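Local coordinates for ABC transporter substrate-binding protein (Bradyrhizobium japonicum, PDB 4I1D) that probably serves as a periplasmic solute-binding protein that delivers small molecules, perhaps polyamines, to an ABC transporter, and holds D-malate in this crystal, at residues D165-K177 against G311-Q323. Sequence-based numbering, arbitrary orientation.
Sequences DVDRAFKKLEEIK and GEAAEKRWASFMQ. With ACT (acetate ion), chain S; SO4 (sulfate ion), chain G.
The aromatic cluster of F170, W318 and F321 joins helix 166-176 to the C-terminal helix 309-321; over 166-176 and 311-321 the two axes run in roughly the same direction, 25° apart. F170 is the knob, set in a hole made by A314, R317, W318 and F321. F170 CE2 comes to 3.5 Å from W318 CE3, the two rings meeting rim to rim, while F170 CD2 lies over one face of the F321 ring, with the planes inclined at 51°. L173 fills in beside them: L173 CB touches F321 CZ at 3.6 Å, and its CD1 reaches the edge of the W318 indole, whose NE1 is hydrogen-bonded to N141 OD1.

K177 takes the other face of F321. With CG anti to the backbone N (chi1 -161°) and an extended chain, K177 NZ sits above the ring centre, 4.3 Å from the centroid of the F321 ring, as a cation-pi contact. K177 NZ also donates to F321 O at 2.8 Å, in the carbonyl plane, and pairs with D167 of a second subunit. In this periplasmic binding protein fold the C-terminal helix lies against helix 166-176 of one lobe, away from the malate pocket.

Near the N-terminal end of helix 166-176, R317, its chain bent at chi3, grips D167 end-on: R317 NH1 and NH2 both donate to D167 OD1, NH2 at 2.9 Å. V166 CG1 lies over one face of the R317 guanidinium, toward its rim, 3.8 Å from R317 NH1. An acetate, probably from the crystallisation liquor, accepts from R317 NE and NH2, lies over a face of F170, and brings its CH3 to 3.8 Å from F321 CB.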
loop_
_atom_site.group_PDB
_atom_site.type_symbol
_atom_site.label_atom_id
_atom_site.label_comp_id
_atom_site.label_asym_id
_atom_site.label_seq_id
_atom_site.Cartn_x
_atom_site.Cartn_y
_atom_site.Cartn_z
ATOM N N ASP A 165 17.954 33.506 -1.449
ATOM C CA ASP A 165 18.419 32.697 -2.568
ATOM C C ASP A 165 18.298 31.233 -2.145
ATOM O O ASP A 165 19.206 30.677 -1.511
ATOM C CB ASP A 165 19.867 33.034 -2.911
ATOM C CG ASP A 165 20.378 32.286 -4.139
ATOM O OD1 ASP A 165 19.749 31.283 -4.546
ATOM O OD2 ASP A 165 21.424 32.708 -4.691
ATOM N N VAL A 166 17.169 30.619 -2.497
ATOM C CA VAL A 166 16.821 29.294 -1.986
ATOM C C VAL A 166 17.705 28.164 -2.523
ATOM O O VAL A 166 18.143 27.309 -1.748
ATOM C CB VAL A 166 15.315 28.977 -2.156
ATOM C CG1 VAL A 166 14.970 27.663 -1.465
ATOM C CG2 VAL A 166 14.484 30.095 -1.551
ATOM N N ASP A 167 17.981 28.162 -3.827
ATOM C CA ASP A 167 18.921 27.186 -4.394
ATOM C C ASP A 167 20.245 27.219 -3.634
ATOM O O ASP A 167 20.769 26.189 -3.233
ATOM C CB ASP A 167 19.199 27.457 -5.878
ATOM C CG ASP A 167 17.982 27.235 -6.757
ATOM O OD1 ASP A 167 16.925 26.818 -6.233
ATOM O OD2 ASP A 167 18.084 27.474 -7.982
ATOM N N ARG A 168 20.778 28.421 -3.458
ATOM C CA ARG A 168 22.032 28.623 -2.750
ATOM C C ARG A 168 21.961 28.086 -1.312
ATOM O O ARG A 168 22.901 27.469 -0.814
ATOM C CB ARG A 168 22.372 30.109 -2.754
ATOM C CG ARG A 168 23.696 30.458 -2.132
ATOM C CD ARG A 168 23.933 31.955 -2.186
ATOM N NE ARG A 168 25.230 32.303 -1.622
ATOM C CZ ARG A 168 25.697 33.543 -1.549
ATOM N NH1 ARG A 168 24.962 34.550 -2.003
ATOM N NH2 ARG A 168 26.893 33.774 -1.023
ATOM N N ALA A 169 20.842 28.300 -0.643
ATOM C CA ALA A 169 20.730 27.796 0.719
ATOM C C ALA A 169 20.734 26.260 0.755
ATOM O O ALA A 169 21.396 25.661 1.607
ATOM C CB ALA A 169 19.508 28.337 1.370
ATOM N N PHE A 170 19.996 25.629 -0.163
ATOM C CA PHE A 170 19.928 24.166 -0.217
ATOM C C PHE A 170 21.270 23.542 -0.605
ATOM O O PHE A 170 21.648 22.490 -0.089
ATOM C CB PHE A 170 18.803 23.675 -1.143
ATOM C CG PHE A 170 17.434 23.680 -0.487
ATOM C CD1 PHE A 170 16.411 24.490 -0.970
ATOM C CD2 PHE A 170 17.176 22.877 0.617
ATOM C CE1 PHE A 170 15.146 24.495 -0.363
ATOM C CE2 PHE A 170 15.919 22.880 1.236
ATOM C CZ PHE A 170 14.904 23.692 0.743
ATOM N N LYS A 171 22.000 24.194 -1.498
ATOM C CA LYS A 171 23.301 23.666 -1.867
ATOM C C LYS A 171 24.194 23.654 -0.625
ATOM O O LYS A 171 24.877 22.666 -0.335
ATOM C CB LYS A 171 23.937 24.476 -3.002
ATOM C CG LYS A 171 25.174 23.804 -3.572
ATOM C CD LYS A 171 25.895 24.651 -4.606
ATOM C CE LYS A 171 27.140 23.922 -5.114
ATOM N NZ LYS A 171 27.928 24.731 -6.094
ATOM N N LYS A 172 24.162 24.749 0.124
ATOM C CA LYS A 172 25.000 24.875 1.309
ATOM C C LYS A 172 24.584 23.841 2.378
ATOM O O LYS A 172 25.415 23.284 3.095
ATOM C CB LYS A 172 24.932 26.314 1.830
ATOM C CG LYS A 172 26.081 26.740 2.717
ATOM C CD LYS A 172 27.395 26.814 1.949
ATOM C CE LYS A 172 28.509 27.227 2.886
ATOM N NZ LYS A 172 29.866 26.942 2.350
ATOM N N LEU A 173 23.292 23.556 2.449
ATOM C CA LEU A 173 22.804 22.573 3.409
ATOM C C LEU A 173 23.178 21.145 3.018
ATOM O O LEU A 173 23.418 20.293 3.881
ATOM C CB LEU A 173 21.291 22.692 3.575
ATOM C CG LEU A 173 20.863 23.807 4.520
ATOM C CD1 LEU A 173 19.384 24.098 4.330
ATOM C CD2 LEU A 173 21.167 23.402 5.962
ATOM N N GLU A 174 23.200 20.887 1.715
ATOM C CA GLU A 174 23.610 19.589 1.201
ATOM C C GLU A 174 25.049 19.317 1.601
ATOM O O GLU A 174 25.394 18.202 1.978
ATOM C CB GLU A 174 23.470 19.532 -0.324
ATOM C CG GLU A 174 22.236 18.774 -0.790
ATOM C CD GLU A 174 22.231 17.319 -0.328
ATOM O OE1 GLU A 174 23.322 16.738 -0.140
ATOM O OE2 GLU A 174 21.132 16.754 -0.153
ATOM N N GLU A 175 25.883 20.348 1.532
ATOM C CA GLU A 175 27.282 20.217 1.913
ATOM C C GLU A 175 27.462 19.768 3.378
ATOM O O GLU A 175 28.315 18.934 3.670
ATOM C CB GLU A 175 28.040 21.523 1.640
ATOM C CG GLU A 175 29.447 21.555 2.238
ATOM C CD GLU A 175 30.138 22.911 2.113
ATOM O OE1 GLU A 175 29.540 23.852 1.540
ATOM O OE2 GLU A 175 31.290 23.025 2.594
ATOM N N ILE A 176 26.651 20.293 4.290
ATOM C CA ILE A 176 26.872 20.059 5.722
ATOM C C ILE A 176 26.212 18.759 6.184
ATOM O O ILE A 176 26.594 18.172 7.199
ATOM C CB ILE A 176 26.307 21.227 6.578
ATOM C CG1 ILE A 176 26.947 21.270 7.974
ATOM C CG2 ILE A 176 24.787 21.092 6.733
ATOM C CD1 ILE A 176 28.460 21.105 7.989
ATOM N N LYS A 177 25.218 18.322 5.422
ATOM C CA LYS A 177 24.329 17.227 5.811
ATOM C C LYS A 177 25.030 15.975 6.398
ATOM O O LYS A 177 24.576 15.419 7.404
ATOM C CB LYS A 177 23.456 16.855 4.613
ATOM C CG LYS A 177 22.209 16.083 4.932
ATOM C CD LYS A 177 21.408 15.878 3.665
ATOM C CE LYS A 177 19.953 15.547 3.977
ATOM N NZ LYS A 177 19.192 15.272 2.730
ATOM N N GLY A 311 8.064 31.992 -0.267
ATOM C CA GLY A 311 8.218 31.340 1.022
ATOM C C GLY A 311 7.552 29.973 1.030
ATOM O O GLY A 311 8.136 28.996 1.510
ATOM N N GLU A 312 6.342 29.892 0.470
ATOM C CA GLU A 312 5.630 28.618 0.382
ATOM C C GLU A 312 6.419 27.617 -0.463
ATOM O O GLU A 312 6.639 26.479 -0.043
ATOM C CB GLU A 312 4.219 28.797 -0.198
ATOM C CG GLU A 312 3.438 30.007 0.341
ATOM C CD GLU A 312 2.679 29.740 1.651
ATOM O OE1 GLU A 312 1.626 30.389 1.865
ATOM O OE2 GLU A 312 3.135 28.903 2.466
ATOM N N ALA A 313 6.843 28.044 -1.654
ATOM C CA ALA A 313 7.655 27.197 -2.531
ATOM C C ALA A 313 8.863 26.655 -1.769
ATOM O O ALA A 313 9.136 25.461 -1.811
ATOM C CB ALA A 313 8.116 27.956 -3.783
ATOM N N ALA A 314 9.570 27.530 -1.064
ATOM C CA ALA A 314 10.731 27.089 -0.291
ATOM C C ALA A 314 10.345 25.991 0.705
ATOM O O ALA A 314 11.034 24.972 0.811
ATOM C CB ALA A 314 11.404 28.258 0.415
ATOM N N GLU A 315 9.233 26.192 1.409
ATOM C CA GLU A 315 8.758 25.212 2.388
ATOM C C GLU A 315 8.477 23.867 1.736
ATOM O O GLU A 315 8.877 22.833 2.266
ATOM C CB GLU A 315 7.513 25.708 3.139
ATOM C CG GLU A 315 7.791 26.868 4.074
ATOM C CD GLU A 315 6.588 27.247 4.933
ATOM O OE1 GLU A 315 6.235 26.464 5.842
ATOM O OE2 GLU A 315 5.997 28.329 4.703
ATOM N N LYS A 316 7.804 23.886 0.586
ATOM C CA LYS A 316 7.477 22.651 -0.122
ATOM C C LYS A 316 8.722 21.873 -0.547
ATOM O O LYS A 316 8.672 20.655 -0.710
ATOM C CB LYS A 316 6.561 22.914 -1.333
ATOM C CG LYS A 316 5.200 23.488 -0.948
ATOM C CD LYS A 316 4.075 23.047 -1.888
ATOM C CE LYS A 316 2.710 23.531 -1.364
ATOM N NZ LYS A 316 1.522 22.957 -2.086
ATOM N N ARG A 317 9.837 22.569 -0.732
ATOM C CA ARG A 317 11.062 21.897 -1.166
ATOM C C ARG A 317 11.738 21.144 -0.029
ATOM O O ARG A 317 12.505 20.223 -0.278
ATOM C CB ARG A 317 12.054 22.878 -1.810
ATOM C CG ARG A 317 11.637 23.325 -3.209
ATOM C CD ARG A 317 12.433 24.512 -3.690
ATOM N NE ARG A 317 13.843 24.183 -3.848
ATOM C CZ ARG A 317 14.730 24.980 -4.433
ATOM N NH1 ARG A 317 14.344 26.157 -4.918
ATOM N NH2 ARG A 317 15.999 24.595 -4.537
ATOM N N TRP A 318 11.447 21.538 1.212
ATOM C CA TRP A 318 12.108 20.934 2.363
ATOM C C TRP A 318 11.802 19.457 2.394
ATOM O O TRP A 318 12.686 18.636 2.619
ATOM C CB TRP A 318 11.643 21.559 3.682
ATOM C CG TRP A 318 12.497 21.128 4.832
ATOM C CD1 TRP A 318 12.186 20.207 5.793
ATOM C CD2 TRP A 318 13.824 21.576 5.118
ATOM N NE1 TRP A 318 13.236 20.067 6.671
ATOM C CE2 TRP A 318 14.254 20.896 6.279
ATOM C CE3 TRP A 318 14.691 22.493 4.512
ATOM C CZ2 TRP A 318 15.520 21.101 6.843
ATOM C CZ3 TRP A 318 15.946 22.700 5.072
ATOM C CH2 TRP A 318 16.348 22.007 6.227
ATOM N N ALA A 319 10.536 19.135 2.159
ATOM C CA ALA A 319 10.060 17.767 2.253
ATOM C C ALA A 319 10.934 16.835 1.433
ATOM O O ALA A 319 11.344 15.784 1.914
ATOM C CB ALA A 319 8.597 17.675 1.812
ATOM N N SER A 320 11.237 17.230 0.201
ATOM C CA SER A 320 12.036 16.383 -0.679
ATOM C C SER A 320 13.529 16.492 -0.377
ATOM O O SER A 320 14.307 15.580 -0.675
ATOM C CB SER A 320 11.754 16.708 -2.149
ATOM O OG SER A 320 12.242 17.992 -2.491
ATOM N N PHE A 321 13.939 17.608 0.209
ATOM C CA PHE A 321 15.331 17.748 0.623
ATOM C C PHE A 321 15.690 16.731 1.712
ATOM O O PHE A 321 16.794 16.211 1.725
ATOM C CB PHE A 321 15.623 19.172 1.091
ATOM C CG PHE A 321 16.970 19.331 1.738
ATOM C CD1 PHE A 321 17.076 19.530 3.106
ATOM C CD2 PHE A 321 18.127 19.273 0.981
ATOM C CE1 PHE A 321 18.315 19.687 3.707
ATOM C CE2 PHE A 321 19.372 19.423 1.577
ATOM C CZ PHE A 321 19.468 19.627 2.937
HETATM N N MSE A 322 14.760 16.447 2.622
HETATM C CA MSE A 322 14.993 15.442 3.663
HETATM C C MSE A 322 14.437 14.071 3.281
HETATM O O MSE A 322 13.226 13.901 3.174
HETATM C CB MSE A 322 14.388 15.896 4.985
HETATM C CG MSE A 322 14.866 17.274 5.434
HETATM SE SE MSE A 322 16.772 17.264 5.882
HETATM C CE MSE A 322 16.627 16.089 7.438
ATOM N N GLN A 323 15.339 13.104 3.094
ATOM C CA GLN A 323 15.020 11.745 2.620
ATOM C C GLN A 323 15.237 11.627 1.115
ATOM O O GLN A 323 14.307 11.809 0.331
ATOM C CB GLN A 323 13.594 11.295 2.992
ATOM C CG GLN A 323 13.501 10.412 4.243
ATOM C CD GLN A 323 13.347 8.925 3.924
ATOM O OE1 GLN A 323 13.423 8.510 2.765
ATOM N NE2 GLN A 323 13.123 8.116 4.960
HETATM C C ACT S . 15.695 20.968 -3.308
HETATM O O ACT S . 14.518 21.297 -3.597
HETATM O OXT ACT S . 16.596 21.812 -3.548
HETATM C CH3 ACT S . 16.010 19.625 -2.708
HETATM S S SO4 G . 27.644 37.336 -1.711
HETATM O O1 SO4 G . 28.149 37.107 -0.358
HETATM O O2 SO4 G . 26.183 37.284 -1.704
HETATM O O3 SO4 G . 28.073 38.648 -2.185
HETATM O O4 SO4 G . 28.168 36.315 -2.617
#